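Long-range contacts in PHB depolymerase (Penicillium funiculosum, PDB 2D81), which hydrolyses the ester bonds of poly(3-hydroxybutyrate), a biological polyester, using an alpha/beta hydrolase fold: residues Gly41-Gly46 and Lys92-Thr97; Ser14-Ala19 and Ser222-Leu227; Gly63-Thr68 and Pro106-Gln111; Val134-Thr139 and Tyr156-Asn161. One frame throughout, in Å; residues are numbered along the deposited sequence.

Contact 1 (Gly41-Gly46 and Lys92-Thr97); sequences GVFAGG and KIYMWT. With NAG (2-acetamido-2-deoxy-beta-D-glucopyranose), chain B.
Phe-43 packs against Tyr-94 and Trp-96 on the next strand, and this is the tight part of the contact. Its CE2 lies 3.6 Å from Tyr-94 CE2. Its CD2 lies 3.7 Å from Trp-96 CB, and Trp-96 CE3 sits at the edge of the phenyl ring, in its plane. Phe-43 and Tyr-94 are oblique, with ring planes 56° apart. Trp-96 CG is anti to the backbone N (chi1 177°), while Phe-43 CG is beside its own N, and with these opposed first torsions Phe-43 and Trp-96 cross at about a right angle. An alanine in place of Phe-43 would probably open a gap beside Tyr-94 CE2 and Trp-96 CB and leave Phe-137 without this ring partner. Outside the segments, Tyr-94 OH bonds Tyr-162 OH and Trp-96 NE1 bonds Thr-130 OG1.

The other face is looser across the pair. The Val-42 and Met-95 side chains make no close contact with each other, and Met-95 turns to strand 125-130 and Met-109. The Lys-92 side chain stays clear of 41-46. Its NZ bonds Trp-171 O, and its CD comes to 3.2 Å from O5 of the attached NAG sugar. The backbones are joined by Val-42 N to Tyr-94 O (2.9 Å), Trp-96 N to Val-42 O and Ala-44 N to Trp-96 O. This parallel ladder belongs to the central sheet of the alpha/beta hydrolase fold.

Contact 2 (Ser14-Ala19 and Ser222-Leu227); sequences SVSGLA and SLHVAL
His-224 CG is anti to its backbone N (chi1 -174°), which sends it toward strand 13-18, and chi2 of 73° sets the ring with its two nitrogens facing Ser-14 and Ser-16. Both serines hold OG between the backbone N and the carbonyl carbon, the crowded position (chi1 60° for Ser-14). The two hydroxyls meet the ring at its edge, in its plane. Ser-14 OG is 2.8 Å from His-224 ND1, and Ser-16 OG is 2.7 Å from His-224 NE2. Both pairs are hydrogen bonds. Two bonds to one ring fix its rotation. Each hydroxyl also bonds a tyrosine, Tyr-173 OH for Ser-14 and Tyr-247 OH for Ser-16.

On the other face, Val-15 CG2 touches Val-225 CB at 3.8 Å. At Gly-17 the strands close to a CA-CA distance of 4.2 Å from Leu-227, and a CB there would clash with Leu-227 O. The parallel ladder runs from Ser-14 N to Leu-223 O at one end to Leu-18 N to Leu-227 O at the other.

Ala-19, probably the engineered serine-to-alanine site, follows just before helix 20-31. That helix covers Val-15 and Leu-227, helix 164-173 covers Ser-14 and His-224, and strands 39-43 and 256-260 flank the pair.

Contact 3 (Gly63-Thr68 and Pro106-Gln111); sequences GYPSIT and PNVMNQ
Gln-111 reaches from its helix to Pro-65 in a loop. The contact joins helix 106-116, which follows strand 92-98 in the alpha/beta hydrolase fold, to the segment leading into helix 68-77. The bend at chi2 (-62°) turns Gln-111 CD back toward the loop, and NE2 then bonds Pro-65 O. This hydrogen bond is straight and 2.8 Å long, with the acceptor close to the amide plane. Gln-111 and Pro-65 run alongside in opposite senses, CG to CG at 4.1 Å. An alanine in place of Gln-111 would probably leave Pro-65 O without this donor and the Pro-65 ring without the CG beside it.

Ile-67 crosses Gln-111 obliquely. Its CG2 lies 3.9 Å from Gln-111 CB, and its CD1 lies 3.7 Å from Gln-111 O. Ile-67 is also the N-cap of helix 68-77. Pro-65 and Val-108 cross at about a right angle, with Pro-65 CD against Val-108 CG2. Pro-65 also touches Cys-50, which forms a disulfide with Cys-59.

At the other end, Tyr-64 stacks on Asn-107, with ring and amide planes 25° apart. Asn-107 CB sits over the centre of the ring in a CH-pi contact, 4.1 Å from the centroid. Gly-63 O lies 3.1 Å from Asn-107 CB and 3.5 Å from Val-108 CG2.

Contact 4 (Val134-Thr139 and Tyr156-Asn161); sequences VHTFPT and YISNCN
Ser-158 O accepts two bonds from a single residue, Thr-139. Thr-139 N comes to it at 2.9 Å, nearly along the C=O axis. Thr-139 OG1 comes at 2.8 Å, well above the carbonyl plane. The hydroxyl is placed there by chi1 of 80°, which sets OG1 between the backbone N and the carbonyl carbon. Thr-139 CG2 then faces Ile-157 CG2 at 4.0 Å.

A second hydroxyl bond crosses the pair on the other face. Thr-136 OG1 donates to Ser-158 OG at 2.7 Å, and Ser-158 OG also bonds Asn-147 O. Thr-136 CG2 lies 3.7 Å from Cys-160 SG. That sulfur is in a disulfide with Cys-149, and Cys-160 CB packs on Pro-138 CB.

Strands 137-139 and 157-159 form a small parallel sheet of two strands, separate from the central sheet. It begins two residues after His-135, which touches the bound trimer of hydroxybutyrate and bonds Asp-101 through ND1. This is consistent with the histidine of an alpha/beta hydrolase catalytic triad.

Backbone bonds continue from Phe-137 N to Tyr-156 O, where the donor stands above the carbonyl plane, and from Ser-158 N to Phe-137 O. The Tyr-156 ring turns its edge to His-135 O, with CD2 3.7 Å away. Beyond the pair, Asn-159 OD1 accepts from Asn-161 N at 3.0 Å in an Asx turn.

Overall arrangement
Contacts 1 and 2 lie in the same sheet, whose strands 92-98, 39-43, 13-18 and 221-227 are neighbours. Their centres are about 11 Å apart. Contact 3 lies about 13 Å from contact 1, centre to centre, and Met-109 of its helix packs on Met-95. The centre of contact 4 lies about 14 Å from that of contact 1 and about 17 Å from that of contact 2. Contacts 3 and 4 do not touch, with centres about 21 Å apart. Along the chain, contact 2 spans all the others, the segments of contacts 1 and 3 interleave, and contact 4 comes after both. Ala-19 and His-135 meet where contacts 2 and 4 touch, which puts this junction at the trimer pocket.

Contact 1 (Gly41-Gly46 and Lys92-Thr97)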
loop_
_atom_site.group_PDB
_atom_site.type_symbol
_atom_site.label_atom_id
_atom_site.label_comp_id
_atom_site.label_asym_id
_atom_site.label_seq_id
_atom_site.Cartn_x
_atom_site.Cartn_y
_atom_site.Cartn_z
ATOM N N GLY A 41 2.961 -0.634 -5.848
ATOM C CA GLY A 41 1.698 -0.723 -6.559
ATOM C C GLY A 41 0.619 0.096 -5.872
ATOM O O GLY A 41 0.574 0.179 -4.643
ATOM N N VAL A 42 -0.254 0.704 -6.664
ATOM C CA VAL A 42 -1.325 1.529 -6.121
ATOM C C VAL A 42 -2.665 1.125 -6.729
ATOM O O VAL A 42 -2.846 1.200 -7.946
ATOM C CB VAL A 42 -1.074 3.030 -6.411
ATOM C CG1 VAL A 42 -2.209 3.875 -5.832
ATOM C CG2 VAL A 42 0.263 3.455 -5.822
ATOM N N PHE A 43 -3.592 0.684 -5.881
ATOM C CA PHE A 43 -4.957 0.389 -6.306
ATOM C C PHE A 43 -5.883 1.528 -5.884
ATOM O O PHE A 43 -6.134 1.718 -4.693
ATOM C CB PHE A 43 -5.476 -0.909 -5.668
ATOM C CG PHE A 43 -4.693 -2.143 -6.039
ATOM C CD1 PHE A 43 -3.560 -2.511 -5.316
ATOM C CD2 PHE A 43 -5.113 -2.960 -7.084
ATOM C CE1 PHE A 43 -2.860 -3.676 -5.628
ATOM C CE2 PHE A 43 -4.419 -4.130 -7.407
ATOM C CZ PHE A 43 -3.293 -4.487 -6.675
ATOM N N ALA A 44 -6.384 2.278 -6.861
ATOM C CA ALA A 44 -7.395 3.302 -6.607
ATOM C C ALA A 44 -6.930 4.282 -5.534
ATOM O O ALA A 44 -7.666 4.586 -4.594
ATOM C CB ALA A 44 -8.713 2.642 -6.187
ATOM N N GLY A 45 -5.699 4.762 -5.686
ATOM C CA GLY A 45 -5.196 5.836 -4.846
ATOM C C GLY A 45 -5.002 7.096 -5.673
ATOM O O GLY A 45 -5.747 7.335 -6.618
ATOM N N GLY A 46 -3.998 7.901 -5.332
ATOM C CA GLY A 46 -3.802 9.153 -6.039
ATOM C C GLY A 46 -2.408 9.737 -5.902
ATOM O O GLY A 46 -1.530 9.130 -5.283
ATOM N N LYS A 92 9.819 -0.615 -10.561
ATOM C CA LYS A 92 8.626 -1.157 -11.197
ATOM C C LYS A 92 7.412 -0.559 -10.500
ATOM O O LYS A 92 7.277 -0.661 -9.280
ATOM C CB LYS A 92 8.596 -2.684 -11.075
ATOM C CG LYS A 92 9.808 -3.383 -11.676
ATOM C CD LYS A 92 9.930 -3.101 -13.162
ATOM C CE LYS A 92 8.814 -3.767 -13.950
ATOM N NZ LYS A 92 8.949 -5.248 -13.924
ATOM N N ILE A 93 6.535 0.072 -11.274
ATOM C CA ILE A 93 5.367 0.730 -10.705
ATOM C C ILE A 93 4.100 0.193 -11.346
ATOM O O ILE A 93 3.935 0.245 -12.567
ATOM C CB ILE A 93 5.437 2.260 -10.905
ATOM C CG1 ILE A 93 6.698 2.809 -10.233
ATOM C CG2 ILE A 93 4.195 2.927 -10.314
ATOM C CD1 ILE A 93 6.916 4.294 -10.443
ATOM N N TYR A 94 3.220 -0.342 -10.506
ATOM C CA TYR A 94 1.944 -0.892 -10.941
ATOM C C TYR A 94 0.816 0.013 -10.457
ATOM O O TYR A 94 0.803 0.429 -9.303
ATOM C CB TYR A 94 1.753 -2.298 -10.365
ATOM C CG TYR A 94 0.371 -2.868 -10.600
ATOM C CD1 TYR A 94 0.058 -3.530 -11.785
ATOM C CD2 TYR A 94 -0.634 -2.716 -9.644
ATOM C CE1 TYR A 94 -1.223 -4.026 -12.013
ATOM C CE2 TYR A 94 -1.917 -3.204 -9.863
ATOM C CZ TYR A 94 -2.204 -3.858 -11.049
ATOM O OH TYR A 94 -3.471 -4.334 -11.272
ATOM N N MET A 95 -0.123 0.317 -11.346
ATOM C CA MET A 95 -1.266 1.158 -11.003
ATOM C C MET A 95 -2.559 0.561 -11.545
ATOM O O MET A 95 -2.588 0.043 -12.661
ATOM C CB MET A 95 -1.069 2.570 -11.560
ATOM C CG MET A 95 0.011 3.357 -10.839
ATOM S SD MET A 95 0.355 4.939 -11.618
ATOM C CE MET A 95 1.519 4.416 -12.875
ATOM N N TRP A 96 -3.621 0.629 -10.747
ATOM C CA TRP A 96 -4.909 0.050 -11.124
ATOM C C TRP A 96 -6.058 0.959 -10.725
ATOM O O TRP A 96 -6.036 1.577 -9.663
ATOM C CB TRP A 96 -5.111 -1.311 -10.448
ATOM C CG TRP A 96 -6.454 -1.933 -10.743
ATOM C CD1 TRP A 96 -6.784 -2.701 -11.825
ATOM C CD2 TRP A 96 -7.653 -1.806 -9.963
ATOM N NE1 TRP A 96 -8.110 -3.056 -11.769
ATOM C CE2 TRP A 96 -8.669 -2.522 -10.638
ATOM C CE3 TRP A 96 -7.970 -1.154 -8.760
ATOM C CZ2 TRP A 96 -9.979 -2.610 -10.148
ATOM C CZ3 TRP A 96 -9.277 -1.241 -8.275
ATOM C CH2 TRP A 96 -10.263 -1.965 -8.970
ATOM N N THR A 97 -7.067 1.027 -11.583
ATOM C CA THR A 97 -8.320 1.659 -11.216
ATOM C C THR A 97 -9.484 0.892 -11.828
ATOM O O THR A 97 -9.349 0.281 -12.891
ATOM C CB THR A 97 -8.369 3.121 -11.698
ATOM O OG1 THR A 97 -9.602 3.720 -11.279
ATOM C CG2 THR A 97 -8.262 3.187 -13.215
HETATM C C1 NAG B . 13.204 -1.819 -15.184
HETATM C C2 NAG B . 14.569 -1.122 -15.037
HETATM C C3 NAG B . 15.703 -2.140 -14.793
HETATM C C4 NAG B . 15.321 -3.221 -13.770
HETATM C C5 NAG B . 13.944 -3.791 -14.092
HETATM C C6 NAG B . 13.468 -4.829 -13.095
HETATM C C7 NAG B . 15.348 0.835 -16.235
HETATM C C8 NAG B . 16.093 1.299 -17.478
HETATM N N2 NAG B . 14.840 -0.395 -16.264
HETATM O O3 NAG B . 16.855 -1.457 -14.323
HETATM O O4 NAG B . 16.281 -4.264 -13.809
HETATM O O5 NAG B . 12.977 -2.727 -14.104
HETATM O O6 NAG B . 12.578 -5.750 -13.709
HETATM O O7 NAG B . 15.240 1.589 -15.269
#

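Contact 2 (Ser14-Ala19 and Ser222-Leu227)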
loop_
_atom_site.group_PDB
_atom_site.type_symbol
_atom_site.label_atom_id
_atom_site.label_comp_id
_atom_site.label_asym_id
_atom_site.label_seq_id
_atom_site.Cartn_x
_atom_site.Cartn_y
_atom_site.Cartn_z
ATOM N N SER A 14 9.107 -4.231 -1.515
ATOM C CA SER A 14 8.135 -3.434 -2.256
ATOM C C SER A 14 6.877 -3.241 -1.414
ATOM O O SER A 14 6.764 -3.802 -0.321
ATOM C CB SER A 14 7.774 -4.129 -3.574
ATOM O OG SER A 14 7.211 -5.411 -3.339
ATOM N N VAL A 15 5.935 -2.450 -1.925
ATOM C CA VAL A 15 4.712 -2.132 -1.192
ATOM C C VAL A 15 3.553 -1.839 -2.150
ATOM O O VAL A 15 3.763 -1.335 -3.254
ATOM C CB VAL A 15 4.930 -0.903 -0.266
ATOM C CG1 VAL A 15 5.380 0.304 -1.093
ATOM C CG2 VAL A 15 3.649 -0.580 0.493
ATOM N N SER A 16 2.334 -2.171 -1.726
ATOM C CA SER A 16 1.126 -1.782 -2.457
ATOM C C SER A 16 -0.021 -1.558 -1.478
ATOM O O SER A 16 0.091 -1.885 -0.297
ATOM C CB SER A 16 0.732 -2.860 -3.485
ATOM O OG SER A 16 0.220 -4.030 -2.869
ATOM N N GLY A 17 -1.124 -1.003 -1.968
ATOM C CA GLY A 17 -2.274 -0.791 -1.108
ATOM C C GLY A 17 -3.489 -0.274 -1.846
ATOM O O GLY A 17 -3.397 0.124 -3.009
ATOM N N LEU A 18 -4.632 -0.286 -1.165
ATOM C CA LEU A 18 -5.894 0.165 -1.748
ATOM C C LEU A 18 -6.332 1.504 -1.161
ATOM O O LEU A 18 -6.342 1.680 0.057
ATOM C CB LEU A 18 -6.991 -0.867 -1.488
ATOM C CG LEU A 18 -8.404 -0.467 -1.925
ATOM C CD1 LEU A 18 -8.510 -0.482 -3.447
ATOM C CD2 LEU A 18 -9.405 -1.431 -1.316
ATOM N N ALA A 19 -6.704 2.433 -2.036
ATOM C CA ALA A 19 -7.337 3.685 -1.631
ATOM C C ALA A 19 -6.423 4.511 -0.726
ATOM O O ALA A 19 -5.361 4.957 -1.166
ATOM C CB ALA A 19 -8.663 3.392 -0.936
ATOM N N SER A 222 11.716 -12.641 -0.247
ATOM C CA SER A 222 11.415 -11.242 -0.517
ATOM C C SER A 222 10.341 -10.750 0.444
ATOM O O SER A 222 9.803 -11.528 1.230
ATOM C CB SER A 222 10.932 -11.071 -1.959
ATOM O OG SER A 222 9.798 -11.884 -2.218
ATOM N N LEU A 223 10.026 -9.461 0.370
ATOM C CA LEU A 223 9.035 -8.866 1.258
ATOM C C LEU A 223 8.160 -7.863 0.514
ATOM O O LEU A 223 8.663 -6.909 -0.086
ATOM C CB LEU A 223 9.731 -8.163 2.426
ATOM C CG LEU A 223 8.843 -7.338 3.368
ATOM C CD1 LEU A 223 7.875 -8.242 4.118
ATOM C CD2 LEU A 223 9.726 -6.583 4.355
ATOM N N HIS A 224 6.853 -8.086 0.557
ATOM C CA HIS A 224 5.889 -7.118 0.046
ATOM C C HIS A 224 5.017 -6.635 1.198
ATOM O O HIS A 224 4.479 -7.440 1.963
ATOM C CB HIS A 224 5.001 -7.759 -1.025
ATOM C CG HIS A 224 4.074 -6.795 -1.700
ATOM N ND1 HIS A 224 4.510 -5.861 -2.616
ATOM C CD2 HIS A 224 2.737 -6.610 -1.583
ATOM C CE1 HIS A 224 3.482 -5.145 -3.034
ATOM N NE2 HIS A 224 2.394 -5.579 -2.422
ATOM N N VAL A 225 4.887 -5.319 1.317
ATOM C CA VAL A 225 4.011 -4.716 2.309
ATOM C C VAL A 225 2.684 -4.380 1.635
ATOM O O VAL A 225 2.655 -3.657 0.640
ATOM C CB VAL A 225 4.638 -3.421 2.875
ATOM C CG1 VAL A 225 3.739 -2.822 3.951
ATOM C CG2 VAL A 225 6.019 -3.723 3.441
ATOM N N ALA A 226 1.593 -4.919 2.170
ATOM C CA ALA A 226 0.268 -4.680 1.602
ATOM C C ALA A 226 -0.596 -3.871 2.569
ATOM O O ALA A 226 -0.802 -4.271 3.716
ATOM C CB ALA A 226 -0.411 -6.010 1.279
ATOM N N LEU A 227 -1.103 -2.736 2.097
ATOM C CA LEU A 227 -1.821 -1.797 2.957
ATOM C C LEU A 227 -3.324 -1.749 2.685
ATOM O O LEU A 227 -3.757 -1.381 1.594
ATOM C CB LEU A 227 -1.229 -0.393 2.792
ATOM C CG LEU A 227 0.253 -0.240 3.141
ATOM C CD1 LEU A 227 0.724 1.151 2.741
ATOM C CD2 LEU A 227 0.471 -0.476 4.629
#

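Contact 3 (Gly63-Thr68 and Pro106-Gln111)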
loop_
_atom_site.group_PDB
_atom_site.type_symbol
_atom_site.label_atom_id
_atom_site.label_comp_id
_atom_site.label_asym_id
_atom_site.label_seq_id
_atom_site.Cartn_x
_atom_site.Cartn_y
_atom_site.Cartn_z
ATOM N N GLY A 63 -12.467 13.531 -9.516
ATOM C CA GLY A 63 -12.079 14.840 -9.998
ATOM C C GLY A 63 -10.690 14.856 -10.612
ATOM O O GLY A 63 -10.057 13.811 -10.791
ATOM N N TYR A 64 -10.221 16.055 -10.942
ATOM C CA TYR A 64 -8.893 16.237 -11.515
ATOM C C TYR A 64 -8.002 17.034 -10.565
ATOM O O TYR A 64 -7.819 18.239 -10.747
ATOM C CB TYR A 64 -8.976 16.992 -12.848
ATOM C CG TYR A 64 -9.557 16.211 -14.007
ATOM C CD1 TYR A 64 -10.929 15.969 -14.102
ATOM C CD2 TYR A 64 -8.732 15.733 -15.024
ATOM C CE1 TYR A 64 -11.463 15.273 -15.185
ATOM C CE2 TYR A 64 -9.255 15.036 -16.110
ATOM C CZ TYR A 64 -10.618 14.811 -16.186
ATOM O OH TYR A 64 -11.136 14.126 -17.261
ATOM N N PRO A 65 -7.434 16.381 -9.541
ATOM C CA PRO A 65 -6.577 17.136 -8.623
ATOM C C PRO A 65 -5.369 17.719 -9.348
ATOM O O PRO A 65 -4.864 17.126 -10.303
ATOM C CB PRO A 65 -6.182 16.093 -7.580
ATOM C CG PRO A 65 -6.185 14.815 -8.368
ATOM C CD PRO A 65 -7.451 14.950 -9.191
ATOM N N SER A 66 -4.911 18.883 -8.900
ATOM C CA SER A 66 -3.708 19.477 -9.470
ATOM C C SER A 66 -2.485 18.716 -8.977
ATOM O O SER A 66 -2.439 18.281 -7.826
ATOM C CB SER A 66 -3.591 20.947 -9.062
ATOM O OG SER A 66 -2.420 21.531 -9.612
ATOM N N ILE A 67 -1.492 18.559 -9.844
ATOM C CA ILE A 67 -0.231 17.966 -9.425
ATOM C C ILE A 67 0.942 18.906 -9.687
ATOM O O ILE A 67 2.100 18.497 -9.624
ATOM C CB ILE A 67 0.037 16.629 -10.150
ATOM C CG1 ILE A 67 0.072 16.850 -11.661
ATOM C CG2 ILE A 67 -1.024 15.610 -9.762
ATOM C CD1 ILE A 67 0.610 15.654 -12.444
ATOM N N THR A 68 0.643 20.170 -9.970
ATOM C CA THR A 68 1.703 21.140 -10.212
ATOM C C THR A 68 2.603 21.270 -8.985
ATOM O O THR A 68 3.816 21.062 -9.069
ATOM C CB THR A 68 1.130 22.528 -10.561
ATOM O OG1 THR A 68 0.235 22.407 -11.673
ATOM C CG2 THR A 68 2.252 23.483 -10.935
ATOM N N PRO A 106 -10.717 7.032 -11.975
ATOM C CA PRO A 106 -9.770 7.077 -13.092
ATOM C C PRO A 106 -9.080 8.431 -13.230
ATOM O O PRO A 106 -7.890 8.496 -13.519
ATOM C CB PRO A 106 -10.645 6.754 -14.305
ATOM C CG PRO A 106 -11.699 5.873 -13.734
ATOM C CD PRO A 106 -12.035 6.555 -12.432
ATOM N N ASN A 107 -9.826 9.512 -13.023
ATOM C CA ASN A 107 -9.269 10.847 -13.218
ATOM C C ASN A 107 -8.214 11.167 -12.158
ATOM O O ASN A 107 -7.247 11.876 -12.427
ATOM C CB ASN A 107 -10.389 11.894 -13.191
ATOM C CG ASN A 107 -11.327 11.784 -14.386
ATOM O OD1 ASN A 107 -12.498 12.162 -14.307
ATOM N ND2 ASN A 107 -10.814 11.279 -15.502
ATOM N N VAL A 108 -8.398 10.635 -10.953
ATOM C CA VAL A 108 -7.428 10.833 -9.883
ATOM C C VAL A 108 -6.221 9.926 -10.083
ATOM O O VAL A 108 -5.079 10.374 -10.000
ATOM C CB VAL A 108 -8.056 10.548 -8.501
ATOM C CG1 VAL A 108 -7.009 10.699 -7.402
ATOM C CG2 VAL A 108 -9.220 11.508 -8.259
ATOM N N MET A 109 -6.467 8.650 -10.355
ATOM C CA MET A 109 -5.361 7.735 -10.610
ATOM C C MET A 109 -4.530 8.151 -11.820
ATOM O O MET A 109 -3.315 7.963 -11.834
ATOM C CB MET A 109 -5.875 6.304 -10.784
ATOM C CG MET A 109 -6.000 5.536 -9.475
ATOM S SD MET A 109 -4.396 5.338 -8.630
ATOM C CE MET A 109 -3.603 4.144 -9.720
ATOM N N ASN A 110 -5.173 8.731 -12.829
ATOM C CA ASN A 110 -4.440 9.177 -14.008
ATOM C C ASN A 110 -3.457 10.294 -13.670
ATOM O O ASN A 110 -2.393 10.389 -14.280
ATOM C CB ASN A 110 -5.399 9.664 -15.096
ATOM C CG ASN A 110 -4.673 10.073 -16.367
ATOM O OD1 ASN A 110 -4.117 9.231 -17.081
ATOM N ND2 ASN A 110 -4.660 11.370 -16.649
ATOM N N GLN A 111 -3.815 11.143 -12.709
ATOM C CA GLN A 111 -2.917 12.215 -12.286
ATOM C C GLN A 111 -1.693 11.663 -11.558
ATOM O O GLN A 111 -0.598 12.214 -11.669
ATOM C CB GLN A 111 -3.641 13.213 -11.375
ATOM C CG GLN A 111 -4.671 14.098 -12.072
ATOM C CD GLN A 111 -4.062 14.983 -13.143
ATOM O OE1 GLN A 111 -3.789 14.534 -14.256
ATOM N NE2 GLN A 111 -3.837 16.252 -12.806
#

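Contact 4 (Val134-Thr139 and Tyr156-Asn161)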
loop_
_atom_site.group_PDB
_atom_site.type_symbol
_atom_site.label_atom_id
_atom_site.label_comp_id
_atom_site.label_asym_id
_atom_site.label_seq_id
_atom_site.Cartn_x
_atom_site.Cartn_y
_atom_site.Cartn_z
ATOM N N VAL A 134 -15.888 -0.898 -9.392
ATOM C CA VAL A 134 -16.024 0.297 -8.567
ATOM C C VAL A 134 -14.866 0.390 -7.578
ATOM O O VAL A 134 -13.842 -0.281 -7.740
ATOM C CB VAL A 134 -17.357 0.292 -7.785
ATOM C CG1 VAL A 134 -18.527 0.227 -8.761
ATOM C CG2 VAL A 134 -17.400 -0.886 -6.821
ATOM N N HIS A 135 -15.028 1.222 -6.554
ATOM C CA HIS A 135 -14.024 1.334 -5.510
ATOM C C HIS A 135 -14.039 0.102 -4.604
ATOM O O HIS A 135 -14.852 -0.002 -3.686
ATOM C CB HIS A 135 -14.275 2.584 -4.673
ATOM C CG HIS A 135 -13.097 2.991 -3.850
ATOM N ND1 HIS A 135 -11.948 3.514 -4.406
ATOM C CD2 HIS A 135 -12.871 2.919 -2.518
ATOM C CE1 HIS A 135 -11.065 3.744 -3.450
ATOM N NE2 HIS A 135 -11.601 3.391 -2.295
ATOM N N THR A 136 -13.129 -0.828 -4.872
ATOM C CA THR A 136 -13.062 -2.084 -4.142
ATOM C C THR A 136 -11.745 -2.749 -4.532
ATOM O O THR A 136 -11.168 -2.410 -5.569
ATOM C CB THR A 136 -14.248 -3.000 -4.535
ATOM O OG1 THR A 136 -14.331 -4.102 -3.622
ATOM C CG2 THR A 136 -14.063 -3.535 -5.951
ATOM N N PHE A 137 -11.255 -3.674 -3.712
ATOM C CA PHE A 137 -10.046 -4.407 -4.080
ATOM C C PHE A 137 -10.407 -5.503 -5.078
ATOM O O PHE A 137 -11.246 -6.352 -4.793
ATOM C CB PHE A 137 -9.384 -5.043 -2.857
ATOM C CG PHE A 137 -7.968 -5.470 -3.110
ATOM C CD1 PHE A 137 -6.906 -4.644 -2.758
ATOM C CD2 PHE A 137 -7.698 -6.666 -3.765
ATOM C CE1 PHE A 137 -5.598 -4.999 -3.059
ATOM C CE2 PHE A 137 -6.387 -7.031 -4.073
ATOM C CZ PHE A 137 -5.335 -6.191 -3.717
ATOM N N PRO A 138 -9.765 -5.506 -6.257
ATOM C CA PRO A 138 -10.042 -6.513 -7.288
ATOM C C PRO A 138 -9.361 -7.869 -7.091
ATOM O O PRO A 138 -8.134 -7.957 -7.066
ATOM C CB PRO A 138 -9.572 -5.824 -8.562
ATOM C CG PRO A 138 -8.351 -5.085 -8.080
ATOM C CD PRO A 138 -8.811 -4.492 -6.751
ATOM N N THR A 139 -10.166 -8.922 -6.969
ATOM C CA THR A 139 -9.638 -10.286 -6.990
ATOM C C THR A 139 -10.376 -11.091 -8.055
ATOM O O THR A 139 -11.258 -10.567 -8.735
ATOM C CB THR A 139 -9.825 -10.986 -5.633
ATOM O OG1 THR A 139 -11.168 -11.470 -5.519
ATOM C CG2 THR A 139 -9.556 -10.012 -4.496
ATOM N N TYR A 156 -15.210 -3.986 0.885
ATOM C CA TYR A 156 -14.478 -3.398 -0.233
ATOM C C TYR A 156 -13.417 -4.352 -0.783
ATOM O O TYR A 156 -12.307 -3.948 -1.128
ATOM C CB TYR A 156 -13.833 -2.072 0.189
ATOM C CG TYR A 156 -14.835 -1.096 0.759
ATOM C CD1 TYR A 156 -15.057 -1.019 2.132
ATOM C CD2 TYR A 156 -15.592 -0.277 -0.078
ATOM C CE1 TYR A 156 -16.004 -0.152 2.661
ATOM C CE2 TYR A 156 -16.546 0.592 0.441
ATOM C CZ TYR A 156 -16.745 0.649 1.812
ATOM O OH TYR A 156 -17.685 1.503 2.340
ATOM N N ILE A 157 -13.780 -5.626 -0.855
ATOM C CA ILE A 157 -12.971 -6.645 -1.519
ATOM C C ILE A 157 -13.942 -7.475 -2.354
ATOM O O ILE A 157 -14.965 -7.926 -1.845
ATOM C CB ILE A 157 -12.283 -7.572 -0.491
ATOM C CG1 ILE A 157 -11.462 -6.742 0.499
ATOM C CG2 ILE A 157 -11.389 -8.571 -1.212
ATOM C CD1 ILE A 157 -10.947 -7.548 1.680
ATOM N N SER A 158 -13.629 -7.673 -3.630
ATOM C CA SER A 158 -14.612 -8.216 -4.564
ATOM C C SER A 158 -14.021 -9.243 -5.513
ATOM O O SER A 158 -12.812 -9.270 -5.751
ATOM C CB SER A 158 -15.227 -7.088 -5.401
ATOM O OG SER A 158 -15.835 -6.103 -4.588
ATOM N N ASN A 159 -14.888 -10.083 -6.068
ATOM C CA ASN A 159 -14.525 -10.849 -7.251
ATOM C C ASN A 159 -14.793 -9.968 -8.466
ATOM O O ASN A 159 -15.924 -9.884 -8.945
ATOM C CB ASN A 159 -15.358 -12.128 -7.351
ATOM C CG ASN A 159 -14.876 -13.048 -8.460
ATOM O OD1 ASN A 159 -14.205 -12.612 -9.395
ATOM N ND2 ASN A 159 -15.230 -14.329 -8.366
ATOM N N CYS A 160 -13.752 -9.297 -8.944
ATOM C CA CYS A 160 -13.855 -8.447 -10.125
ATOM C C CYS A 160 -13.395 -9.183 -11.377
ATOM O O CYS A 160 -13.127 -8.559 -12.405
ATOM C CB CYS A 160 -12.999 -7.192 -9.951
ATOM S SG CYS A 160 -13.539 -6.062 -8.628
ATOM N N ASN A 161 -13.299 -10.505 -11.283
ATOM C CA ASN A 161 -12.787 -11.316 -12.383
ATOM C C ASN A 161 -11.432 -10.770 -12.824
ATOM O O ASN A 161 -11.095 -10.768 -14.010
ATOM C CB ASN A 161 -13.775 -11.306 -13.557
ATOM C CG ASN A 161 -13.382 -12.275 -14.660
ATOM O OD1 ASN A 161 -13.058 -13.434 -14.397
ATOM N ND2 ASN A 161 -13.422 -11.806 -15.899
#